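Local coordinates for adenylation domain (Streptomyces sp., PDB 5N9X), which is an adenylation domain of the AMP-binding (ANL) superfamily, here with adenosine-5'-triphosphate and threonine bound, at residues V65-M75 against S114-P123; G250-F261 against E277-L288. All coordinates share one frame; numbering follows the deposited sequence.

Contact 1: residues V65-M75 against S114-P123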
loop_
_atom_site.group_PDB
_atom_site.type_symbol
_atom_site.label_atom_id
_atom_site.label_comp_id
_atom_site.label_asym_id
_atom_site.label_seq_id
_atom_site.Cartn_x
_atom_site.Cartn_y
_atom_site.Cartn_z
ATOM N N VAL A 65 -12.277 26.092 6.518
ATOM C CA VAL A 65 -12.303 24.820 5.822
ATOM C C VAL A 65 -13.755 24.363 5.782
ATOM O O VAL A 65 -14.461 24.466 6.789
ATOM C CB VAL A 65 -11.419 23.783 6.508
ATOM C CG1 VAL A 65 -11.651 22.424 5.898
ATOM C CG2 VAL A 65 -9.958 24.200 6.403
ATOM N N ARG A 66 -14.211 23.891 4.625
ATOM C CA ARG A 66 -15.601 23.465 4.461
ATOM C C ARG A 66 -15.708 22.007 4.021
ATOM O O ARG A 66 -14.746 21.435 3.516
ATOM C CB ARG A 66 -16.310 24.361 3.444
ATOM C CG ARG A 66 -16.747 25.680 4.027
ATOM C CD ARG A 66 -17.375 25.454 5.386
ATOM N NE ARG A 66 -17.751 26.699 6.039
ATOM C CZ ARG A 66 -16.956 27.390 6.844
ATOM N NH1 ARG A 66 -15.730 26.955 7.107
ATOM N NH2 ARG A 66 -17.391 28.514 7.387
ATOM N N LYS A 67 -16.883 21.410 4.202
ATOM C CA LYS A 67 -17.123 20.063 3.687
ATOM C C LYS A 67 -16.729 19.991 2.204
ATOM O O LYS A 67 -16.927 20.945 1.455
ATOM C CB LYS A 67 -18.589 19.665 3.886
ATOM C CG LYS A 67 -19.011 18.393 3.156
ATOM C CD LYS A 67 -20.168 17.702 3.873
ATOM C CE LYS A 67 -21.506 18.370 3.562
ATOM N NZ LYS A 67 -21.792 18.335 2.093
ATOM N N GLY A 68 -16.123 18.884 1.788
ATOM C CA GLY A 68 -15.721 18.737 0.396
ATOM C C GLY A 68 -14.419 19.441 0.069
ATOM O O GLY A 68 -13.926 19.344 -1.043
ATOM N N ASP A 69 -13.857 20.154 1.036
ATOM C CA ASP A 69 -12.534 20.751 0.870
ATOM C C ASP A 69 -11.405 19.739 1.070
ATOM O O ASP A 69 -11.588 18.674 1.669
ATOM C CB ASP A 69 -12.329 21.912 1.849
ATOM C CG ASP A 69 -12.986 23.209 1.378
ATOM O OD1 ASP A 69 -13.396 23.295 0.195
ATOM O OD2 ASP A 69 -13.073 24.146 2.205
ATOM N N ARG A 70 -10.220 20.119 0.606
ATOM C CA ARG A 70 -9.090 19.225 0.591
ATOM C C ARG A 70 -7.958 19.869 1.382
ATOM O O ARG A 70 -7.567 21.004 1.107
ATOM C CB ARG A 70 -8.695 18.921 -0.857
ATOM C CG ARG A 70 -9.812 18.199 -1.604
ATOM C CD ARG A 70 -9.295 17.514 -2.831
ATOM N NE ARG A 70 -8.927 18.305 -3.993
ATOM C CZ ARG A 70 -9.677 18.429 -5.090
ATOM N NH1 ARG A 70 -10.818 17.764 -5.211
ATOM N NH2 ARG A 70 -9.246 19.166 -6.108
ATOM N N VAL A 71 -7.459 19.170 2.399
ATOM C CA VAL A 71 -6.431 19.755 3.238
ATOM C C VAL A 71 -5.183 18.884 3.278
ATOM O O VAL A 71 -5.247 17.687 3.581
ATOM C CB VAL A 71 -6.944 20.008 4.670
ATOM C CG1 VAL A 71 -5.860 20.677 5.478
ATOM C CG2 VAL A 71 -8.180 20.904 4.646
ATOM N N ALA A 72 -4.044 19.496 2.967
ATOM C CA ALA A 72 -2.776 18.792 2.986
ATOM C C ALA A 72 -2.374 18.473 4.409
ATOM O O ALA A 72 -2.608 19.266 5.320
ATOM C CB ALA A 72 -1.703 19.600 2.319
ATOM N N LEU A 73 -1.753 17.313 4.591
ATOM C CA LEU A 73 -1.221 16.944 5.891
ATOM C C LEU A 73 0.240 16.588 5.716
ATOM O O LEU A 73 0.575 15.684 4.956
ATOM C CB LEU A 73 -2.001 15.780 6.513
ATOM C CG LEU A 73 -1.419 15.276 7.840
ATOM C CD1 LEU A 73 -1.589 16.344 8.921
ATOM C CD2 LEU A 73 -2.036 13.955 8.303
ATOM N N ARG A 74 1.113 17.309 6.409
ATOM C CA ARG A 74 2.554 17.062 6.310
ATOM C C ARG A 74 3.219 17.007 7.690
ATOM O O ARG A 74 3.616 18.041 8.237
ATOM C CB ARG A 74 3.218 18.136 5.441
ATOM C CG ARG A 74 4.674 17.877 5.211
ATOM C CD ARG A 74 5.330 18.996 4.432
ATOM N NE ARG A 74 6.676 18.609 4.015
ATOM C CZ ARG A 74 7.749 18.620 4.807
ATOM N NH1 ARG A 74 7.653 18.988 6.075
ATOM N NH2 ARG A 74 8.927 18.256 4.329
ATOM N N MET A 75 3.319 15.796 8.244
ATOM C CA MET A 75 3.786 15.571 9.613
ATOM C C MET A 75 4.428 14.204 9.784
ATOM O O MET A 75 3.994 13.232 9.190
ATOM C CB MET A 75 2.640 15.650 10.629
ATOM C CG MET A 75 1.957 16.967 10.803
ATOM S SD MET A 75 1.224 17.021 12.450
ATOM C CE MET A 75 -0.253 17.963 12.101
ATOM N N SER A 114 -3.797 18.975 -6.299
ATOM C CA SER A 114 -4.951 18.662 -5.484
ATOM C C SER A 114 -5.708 19.917 -5.054
ATOM O O SER A 114 -6.845 19.832 -4.574
ATOM C CB SER A 114 -4.528 17.846 -4.266
ATOM O OG SER A 114 -3.590 18.561 -3.499
ATOM N N GLN A 115 -5.087 21.074 -5.245
ATOM C CA GLN A 115 -5.719 22.349 -4.898
ATOM C C GLN A 115 -6.205 22.338 -3.456
ATOM O O GLN A 115 -7.408 22.445 -3.196
ATOM C CB GLN A 115 -6.904 22.668 -5.834
ATOM C CG GLN A 115 -6.686 22.423 -7.340
ATOM C CD GLN A 115 -8.006 22.210 -8.087
ATOM O OE1 GLN A 115 -8.511 21.087 -8.175
ATOM N NE2 GLN A 115 -8.571 23.291 -8.621
ATOM N N VAL A 116 -5.292 22.181 -2.510
ATOM C CA VAL A 116 -5.727 22.187 -1.121
ATOM C C VAL A 116 -5.979 23.617 -0.624
ATOM O O VAL A 116 -5.250 24.532 -0.970
ATOM C CB VAL A 116 -4.714 21.462 -0.197
ATOM C CG1 VAL A 116 -4.541 20.023 -0.640
ATOM C CG2 VAL A 116 -3.383 22.173 -0.204
ATOM N N VAL A 117 -7.041 23.788 0.161
ATOM C CA VAL A 117 -7.402 25.073 0.753
ATOM C C VAL A 117 -6.526 25.447 1.937
ATOM O O VAL A 117 -6.588 26.574 2.413
ATOM C CB VAL A 117 -8.853 25.078 1.232
ATOM C CG1 VAL A 117 -9.750 24.520 0.171
ATOM C CG2 VAL A 117 -8.997 24.247 2.506
ATOM N N ALA A 118 -5.739 24.485 2.426
ATOM C CA ALA A 118 -4.901 24.678 3.605
ATOM C C ALA A 118 -3.894 23.549 3.750
ATOM O O ALA A 118 -4.015 22.534 3.081
ATOM C CB ALA A 118 -5.760 24.764 4.845
ATOM N N LEU A 119 -2.917 23.723 4.637
ATOM C CA LEU A 119 -1.999 22.636 4.979
ATOM C C LEU A 119 -1.887 22.467 6.508
ATOM O O LEU A 119 -1.851 23.454 7.250
ATOM C CB LEU A 119 -0.624 22.889 4.352
ATOM C CG LEU A 119 0.395 21.747 4.452
ATOM C CD1 LEU A 119 1.253 21.686 3.197
ATOM C CD2 LEU A 119 1.286 21.877 5.682
ATOM N N VAL A 120 -1.848 21.227 6.984
ATOM C CA VAL A 120 -1.647 20.987 8.407
ATOM C C VAL A 120 -0.304 20.316 8.644
ATOM O O VAL A 120 0.012 19.307 8.012
ATOM C CB VAL A 120 -2.765 20.118 9.016
ATOM C CG1 VAL A 120 -2.595 20.019 10.518
ATOM C CG2 VAL A 120 -4.116 20.708 8.708
ATOM N N GLY A 121 0.473 20.878 9.571
ATOM C CA GLY A 121 1.846 20.454 9.826
ATOM C C GLY A 121 2.757 21.588 9.386
ATOM O O GLY A 121 2.245 22.630 8.983
ATOM N N ASP A 122 4.079 21.430 9.444
ATOM C CA ASP A 122 4.926 22.451 8.832
ATOM C C ASP A 122 5.410 22.021 7.458
ATOM O O ASP A 122 5.588 20.857 7.189
ATOM C CB ASP A 122 6.132 22.795 9.690
ATOM C CG ASP A 122 6.737 24.116 9.299
ATOM O OD1 ASP A 122 7.878 24.120 8.779
ATOM O OD2 ASP A 122 6.050 25.145 9.482
ATOM N N PRO A 123 5.556 22.983 6.551
ATOM C CA PRO A 123 6.145 22.782 5.226
ATOM C C PRO A 123 7.663 22.667 5.264
ATOM O O PRO A 123 8.369 23.505 4.663
ATOM C CB PRO A 123 5.737 24.056 4.480
ATOM C CG PRO A 123 5.183 25.002 5.571
ATOM C CD PRO A 123 4.592 24.092 6.528
HETATM O O HOH W 1 -9.774 21.792 -1.679
#
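Val120 lies against three side chains of residues 65-75: its CG2 meets Val71 CG1 at 3.7 Å, its CB rests on Leu73 CD1, and its CG1 touches the Met75 methyl CE at 3.5 Å. Strands 70-74 and 118-121 are the two inner strands of a four-stranded parallel sheet, and Val71, Leu73 and Val120 share the face on which helices 79-90 and 136-141 pack. On the other face Ala72 CB sits against CG and CD1 of Leu119, with Val116 CG2 beside it. Ala72 N donates to Ala118 O, Val120 N to Ala72 O and Arg74 N to Val120 O, the last almost straight at 174°. Just before strand 118-121, Val117 sets CG1 against the carboxylate carbon of Asp69, whose OD2 accepts from Arg66 N, joining the two ends of the type II turn Arg66-Asp69. Two arginines reach backbone carbonyls. The extended chain of Arg74, its CG trans to the backbone N (chi1 -175°), brings NH1 to Asp122 O at 3.0 Å. Arg70 instead bends at chi3 (-73°), turning its guanidinium edge-on to the carbonyl of Ser114, so that NE at 2.6 Å and NH2 at 2.9 Å both grip the single atom Ser114 O.

Contact 2: residues G250-F261 against E277-L288. With ATP (adenosine-5'-triphosphate), chain D; THR (threonine), chain C.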
loop_
_atom_site.group_PDB
_atom_site.type_symbol
_atom_site.label_atom_id
_atom_site.label_comp_id
_atom_site.label_asym_id
_atom_site.label_seq_id
_atom_site.Cartn_x
_atom_site.Cartn_y
_atom_site.Cartn_z
ATOM N N GLY A 250 3.553 -5.993 21.750
ATOM C CA GLY A 250 2.504 -7.015 21.751
ATOM C C GLY A 250 1.566 -7.022 20.554
ATOM O O GLY A 250 0.387 -7.343 20.676
ATOM N N ILE A 251 2.096 -6.662 19.392
ATOM C CA ILE A 251 1.299 -6.559 18.181
ATOM C C ILE A 251 0.593 -7.863 17.796
ATOM O O ILE A 251 1.195 -8.936 17.785
ATOM C CB ILE A 251 2.194 -6.052 17.036
ATOM C CG1 ILE A 251 2.470 -4.564 17.268
ATOM C CG2 ILE A 251 1.550 -6.268 15.676
ATOM C CD1 ILE A 251 3.821 -4.170 16.891
ATOM N N THR A 252 -0.700 -7.761 17.509
ATOM C CA THR A 252 -1.500 -8.913 17.104
ATOM C C THR A 252 -1.817 -8.893 15.590
ATOM O O THR A 252 -2.116 -9.931 14.995
ATOM C CB THR A 252 -2.824 -8.981 17.913
ATOM O OG1 THR A 252 -3.619 -7.830 17.629
ATOM C CG2 THR A 252 -2.543 -9.020 19.416
ATOM N N VAL A 253 -1.774 -7.712 14.977
ATOM C CA VAL A 253 -2.084 -7.583 13.555
ATOM C C VAL A 253 -0.963 -6.847 12.832
ATOM O O VAL A 253 -0.851 -5.622 12.915
ATOM C CB VAL A 253 -3.426 -6.845 13.311
ATOM C CG1 VAL A 253 -3.704 -6.733 11.811
ATOM C CG2 VAL A 253 -4.579 -7.574 14.023
ATOM N N LEU A 254 -0.117 -7.596 12.137
ATOM C CA LEU A 254 1.009 -6.991 11.444
ATOM C C LEU A 254 0.754 -6.971 9.925
ATOM O O LEU A 254 0.402 -7.998 9.324
ATOM C CB LEU A 254 2.315 -7.730 11.800
ATOM C CG LEU A 254 3.544 -7.343 10.958
ATOM C CD1 LEU A 254 3.948 -5.921 11.210
ATOM C CD2 LEU A 254 4.703 -8.242 11.292
ATOM N N ASN A 255 0.904 -5.785 9.330
ATOM C CA ASN A 255 0.831 -5.576 7.868
ATOM C C ASN A 255 2.197 -5.317 7.241
ATOM O O ASN A 255 2.937 -4.451 7.674
ATOM C CB ASN A 255 -0.102 -4.405 7.535
ATOM C CG ASN A 255 -1.552 -4.720 7.811
ATOM O OD1 ASN A 255 -2.233 -5.312 6.972
ATOM N ND2 ASN A 255 -2.037 -4.324 8.983
ATOM N N GLN A 256 2.515 -6.062 6.197
ATOM C CA GLN A 256 3.845 -6.016 5.592
ATOM C C GLN A 256 3.750 -6.147 4.080
ATOM O O GLN A 256 2.905 -6.857 3.561
ATOM C CB GLN A 256 4.730 -7.142 6.150
ATOM C CG GLN A 256 5.198 -7.014 7.594
ATOM C CD GLN A 256 6.381 -6.073 7.744
ATOM O OE1 GLN A 256 7.537 -6.503 7.712
ATOM N NE2 GLN A 256 6.100 -4.781 7.904
ATOM N N THR A 257 4.626 -5.472 3.356
ATOM C CA THR A 257 4.847 -5.892 1.989
ATOM C C THR A 257 5.697 -7.149 2.044
ATOM O O THR A 257 6.331 -7.416 3.052
ATOM C CB THR A 257 5.517 -4.828 1.167
ATOM O OG1 THR A 257 6.788 -4.562 1.745
ATOM C CG2 THR A 257 4.657 -3.571 1.152
ATOM N N PRO A 258 5.676 -7.948 0.972
ATOM C CA PRO A 258 6.558 -9.117 1.011
ATOM C C PRO A 258 8.036 -8.743 1.194
ATOM O O PRO A 258 8.701 -9.416 1.977
ATOM C CB PRO A 258 6.285 -9.800 -0.335
ATOM C CG PRO A 258 4.813 -9.461 -0.599
ATOM C CD PRO A 258 4.693 -8.023 -0.123
ATOM N N THR A 259 8.521 -7.691 0.550
ATOM C CA THR A 259 9.899 -7.231 0.737
ATOM C C THR A 259 10.220 -6.939 2.201
ATOM O O THR A 259 11.258 -7.362 2.722
ATOM C CB THR A 259 10.173 -5.953 -0.096
ATOM O OG1 THR A 259 9.947 -6.245 -1.475
ATOM C CG2 THR A 259 11.607 -5.438 0.101
ATOM N N ALA A 260 9.316 -6.222 2.863
ATOM C CA ALA A 260 9.467 -5.874 4.269
ATOM C C ALA A 260 9.465 -7.117 5.165
ATOM O O ALA A 260 10.263 -7.214 6.104
ATOM C CB ALA A 260 8.357 -4.908 4.688
ATOM N N PHE A 261 8.558 -8.048 4.870
ATOM C CA PHE A 261 8.416 -9.286 5.624
ATOM C C PHE A 261 9.630 -10.229 5.459
ATOM O O PHE A 261 10.023 -10.900 6.397
ATOM C CB PHE A 261 7.119 -10.002 5.208
ATOM C CG PHE A 261 6.961 -11.372 5.798
ATOM C CD1 PHE A 261 6.438 -11.535 7.080
ATOM C CD2 PHE A 261 7.318 -12.505 5.067
ATOM C CE1 PHE A 261 6.287 -12.803 7.645
ATOM C CE2 PHE A 261 7.181 -13.770 5.615
ATOM C CZ PHE A 261 6.661 -13.920 6.922
ATOM N N GLU A 277 1.992 -13.339 20.579
ATOM C CA GLU A 277 0.799 -12.505 20.481
ATOM C C GLU A 277 0.319 -12.245 19.042
ATOM O O GLU A 277 -0.840 -11.839 18.844
ATOM C CB GLU A 277 1.044 -11.173 21.198
ATOM C CG GLU A 277 1.482 -11.341 22.649
ATOM C CD GLU A 277 1.210 -10.115 23.487
ATOM O OE1 GLU A 277 0.023 -9.817 23.732
ATOM O OE2 GLU A 277 2.179 -9.466 23.923
ATOM N N LEU A 278 1.186 -12.459 18.051
ATOM C CA LEU A 278 0.786 -12.248 16.648
ATOM C C LEU A 278 -0.387 -13.142 16.221
ATOM O O LEU A 278 -0.299 -14.373 16.285
ATOM C CB LEU A 278 1.962 -12.483 15.691
ATOM C CG LEU A 278 2.440 -11.259 14.893
ATOM C CD1 LEU A 278 3.494 -11.620 13.859
ATOM C CD2 LEU A 278 1.263 -10.587 14.239
ATOM N N ARG A 279 -1.481 -12.515 15.790
ATOM C CA ARG A 279 -2.647 -13.262 15.319
ATOM C C ARG A 279 -2.713 -13.254 13.807
ATOM O O ARG A 279 -3.061 -14.256 13.204
ATOM C CB ARG A 279 -3.960 -12.701 15.903
ATOM C CG ARG A 279 -4.023 -12.635 17.407
ATOM C CD ARG A 279 -5.238 -11.837 17.867
ATOM N NE ARG A 279 -6.483 -12.533 17.566
ATOM C CZ ARG A 279 -7.438 -12.077 16.752
ATOM N NH1 ARG A 279 -7.292 -10.907 16.122
ATOM N NH2 ARG A 279 -8.537 -12.802 16.546
ATOM N N TYR A 280 -2.374 -12.124 13.196
ATOM C CA TYR A 280 -2.410 -12.012 11.734
ATOM C C TYR A 280 -1.191 -11.320 11.168
ATOM O O TYR A 280 -0.764 -10.288 11.667
ATOM C CB TYR A 280 -3.638 -11.228 11.261
ATOM C CG TYR A 280 -4.983 -11.863 11.475
ATOM C CD1 TYR A 280 -5.464 -12.828 10.597
ATOM C CD2 TYR A 280 -5.800 -11.452 12.520
ATOM C CE1 TYR A 280 -6.725 -13.402 10.773
ATOM C CE2 TYR A 280 -7.054 -11.993 12.712
ATOM C CZ TYR A 280 -7.520 -12.977 11.840
ATOM O OH TYR A 280 -8.777 -13.521 12.037
ATOM N N VAL A 281 -0.644 -11.874 10.107
ATOM C CA VAL A 281 0.250 -11.100 9.270
ATOM C C VAL A 281 -0.420 -10.981 7.906
ATOM O O VAL A 281 -0.749 -11.970 7.299
ATOM C CB VAL A 281 1.634 -11.721 9.149
ATOM C CG1 VAL A 281 2.632 -10.685 8.652
ATOM C CG2 VAL A 281 2.075 -12.250 10.498
ATOM N N VAL A 282 -0.638 -9.755 7.458
ATOM C CA VAL A 282 -1.336 -9.496 6.214
ATOM C C VAL A 282 -0.325 -8.962 5.249
ATOM O O VAL A 282 0.410 -8.052 5.592
ATOM C CB VAL A 282 -2.508 -8.480 6.395
ATOM C CG1 VAL A 282 -3.011 -7.978 5.056
ATOM C CG2 VAL A 282 -3.638 -9.094 7.177
ATOM N N PHE A 283 -0.274 -9.536 4.053
ATOM C CA PHE A 283 0.638 -9.077 3.020
ATOM C C PHE A 283 -0.129 -8.265 2.011
ATOM O O PHE A 283 -1.268 -8.617 1.667
ATOM C CB PHE A 283 1.312 -10.257 2.308
ATOM C CG PHE A 283 2.042 -11.184 3.230
ATOM C CD1 PHE A 283 1.354 -12.168 3.932
ATOM C CD2 PHE A 283 3.412 -11.079 3.396
ATOM C CE1 PHE A 283 2.021 -13.040 4.785
ATOM C CE2 PHE A 283 4.094 -11.960 4.248
ATOM C CZ PHE A 283 3.399 -12.938 4.940
ATOM N N GLY A 284 0.495 -7.214 1.496
ATOM C CA GLY A 284 -0.085 -6.508 0.375
ATOM C C GLY A 284 0.917 -5.777 -0.485
ATOM O O GLY A 284 2.000 -5.429 -0.038
ATOM N N GLY A 285 0.540 -5.533 -1.730
ATOM C CA GLY A 285 1.241 -4.556 -2.534
ATOM C C GLY A 285 2.236 -5.127 -3.517
ATOM O O GLY A 285 2.669 -4.417 -4.412
ATOM N N GLU A 286 2.625 -6.388 -3.339
ATOM C CA GLU A 286 3.595 -7.028 -4.223
ATOM C C GLU A 286 3.194 -8.455 -4.423
ATOM O O GLU A 286 2.384 -8.973 -3.661
ATOM C CB GLU A 286 5.015 -6.988 -3.654
ATOM C CG GLU A 286 5.437 -5.643 -3.151
ATOM C CD GLU A 286 6.920 -5.556 -2.873
ATOM O OE1 GLU A 286 7.452 -6.390 -2.104
ATOM O OE2 GLU A 286 7.546 -4.627 -3.425
ATOM N N LYS A 287 3.790 -9.091 -5.430
ATOM C CA LYS A 287 3.588 -10.511 -5.691
ATOM C C LYS A 287 4.258 -11.331 -4.596
ATOM O O LYS A 287 5.465 -11.241 -4.413
ATOM C CB LYS A 287 4.145 -10.878 -7.064
ATOM C CG LYS A 287 3.907 -12.310 -7.506
ATOM C CD LYS A 287 4.887 -12.695 -8.619
ATOM C CE LYS A 287 4.676 -14.132 -9.100
ATOM N NZ LYS A 287 4.166 -14.174 -10.511
ATOM N N LEU A 288 3.487 -12.116 -3.855
ATOM C CA LEU A 288 4.057 -12.899 -2.760
ATOM C C LEU A 288 4.420 -14.317 -3.244
ATOM O O LEU A 288 3.538 -15.088 -3.624
ATOM C CB LEU A 288 3.074 -12.939 -1.577
ATOM C CG LEU A 288 3.445 -13.662 -0.272
ATOM C CD1 LEU A 288 4.552 -12.944 0.517
ATOM C CD2 LEU A 288 2.217 -13.901 0.623
HETATM P PG ATP D . -0.514 2.757 -9.861
HETATM O O1G ATP D . -0.898 1.736 -10.926
HETATM O O2G ATP D . 0.050 4.033 -10.408
HETATM O O3G ATP D . -1.609 3.068 -8.856
HETATM P PB ATP D . 0.764 0.978 -7.922
HETATM O O1B ATP D . 0.481 -0.277 -8.753
HETATM O O2B ATP D . 1.896 0.991 -6.945
HETATM O O3B ATP D . 0.797 2.155 -9.051
HETATM P PA ATP D . -1.026 0.834 -5.808
HETATM O O1A ATP D . -2.535 0.887 -5.829
HETATM O O2A ATP D . -0.302 1.360 -4.573
HETATM O O3A ATP D . -0.505 1.554 -7.133
HETATM O "O5'" ATP D . -0.433 -0.648 -6.163
HETATM C "C5'" ATP D . -1.219 -1.777 -6.548
HETATM C "C4'" ATP D . -0.403 -2.703 -7.453
HETATM O "O4'" ATP D . 0.414 -3.579 -6.693
HETATM C "C3'" ATP D . -1.227 -3.556 -8.401
HETATM O "O3'" ATP D . -1.092 -2.981 -9.696
HETATM C "C2'" ATP D . -0.600 -4.926 -8.376
HETATM O "O2'" ATP D . 0.180 -5.083 -9.558
HETATM C "C1'" ATP D . 0.342 -4.922 -7.190
HETATM N N9 ATP D . -0.145 -5.813 -6.092
HETATM C C8 ATP D . -0.816 -5.403 -4.991
HETATM N N7 ATP D . -1.125 -6.426 -4.162
HETATM C C5 ATP D . -0.632 -7.541 -4.728
HETATM C C6 ATP D . -0.609 -8.975 -4.362
HETATM N N6 ATP D . -1.186 -9.393 -3.219
HETATM N N1 ATP D . -0.007 -9.834 -5.208
HETATM C C2 ATP D . 0.536 -9.393 -6.361
HETATM N N3 ATP D . 0.574 -8.105 -6.767
HETATM C C4 ATP D . 0.008 -7.138 -6.003
HETATM N N THR C . -3.103 -0.817 -1.757
HETATM C CA THR C . -1.695 -1.185 -1.551
HETATM C C THR C . -1.014 -1.044 -2.882
HETATM O O THR C . 0.213 -1.103 -3.097
HETATM C CB THR C . -1.512 -2.636 -1.045
HETATM O OG1 THR C . -2.288 -3.541 -1.856
HETATM C CG2 THR C . -1.930 -2.745 0.417
HETATM O OXT THR C . -1.821 -0.886 -3.787
#
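Phe283 drives the edge of its ring into the face of Phe261: Phe283 CE2 stands 3.3 Å from Phe261 CG, the ring planes are 79° apart, and the pair is a T-shaped stack. Phe261 swings its ring back over the sheet because CG is trans to the backbone N (chi1 173°), and Val281 CG1 lies near CD1, oblique to the ring. Over one face of the Phe283 ring comes Leu288 CD2, while the other methyl of Leu288, CD1, abuts CB and CG of Pro258 at 3.7 Å. The proline ring also meets the CB of Glu286, with its CD. These residues belong to a beta-alpha-beta unit, in which strand 253-256 leads through helix 258-271 to the parallel strand 280-284 beside it. Toward the start of the strands, Leu254 and Val281 lie side by side on the face covered by helix 258-271, and Leu278 CD2 reaches Leu254 CB. On the opposite face, Asn255 OD1 rests against Val282 CB. Ahead of the strands, the aliphatic part of Arg279 runs alongside Thr252, its CD 3.7 Å from Thr252 CB; the guanidinium continues to Asp201 and Ser196. Thr252 O accepts from both Arg279 N and Tyr280 N. At the helix start Thr257 is the N-cap, and Glu286 OE1 takes two bonds from Thr259: OG1 at 2.6 Å on its syn lone pair, and backbone N. The backbone beyond the strand borders the ligands, with Glu286 O 3.0 Å from N1 of adenosine-5'-triphosphate and Gly285 N 3.1 Å from its N7.

In the fold
Both segments of contact 1 come earlier in the chain than those of contact 2, and all four belong to the AMP-binding enzyme region. Their centres are 31 Å apart, on opposite sides of the chain's centre, and their nearest atoms are about 18 Å apart. Each pairs parallel strands, but in separate sheets: contact 1 joins the inner strands of the four-stranded parallel sheet, whereas contact 2 belongs to the large mixed sheet, where strand 280-284 also pairs with strand 306-310. Only contact 2 reaches the bound ligands, through Gly285, Glu286 and Lys287. Contact 1 is centred about 22 Å from the centre of the chain, against about 12 Å for contact 2, and its sheet is flanked by helices 79-90 and 136-141.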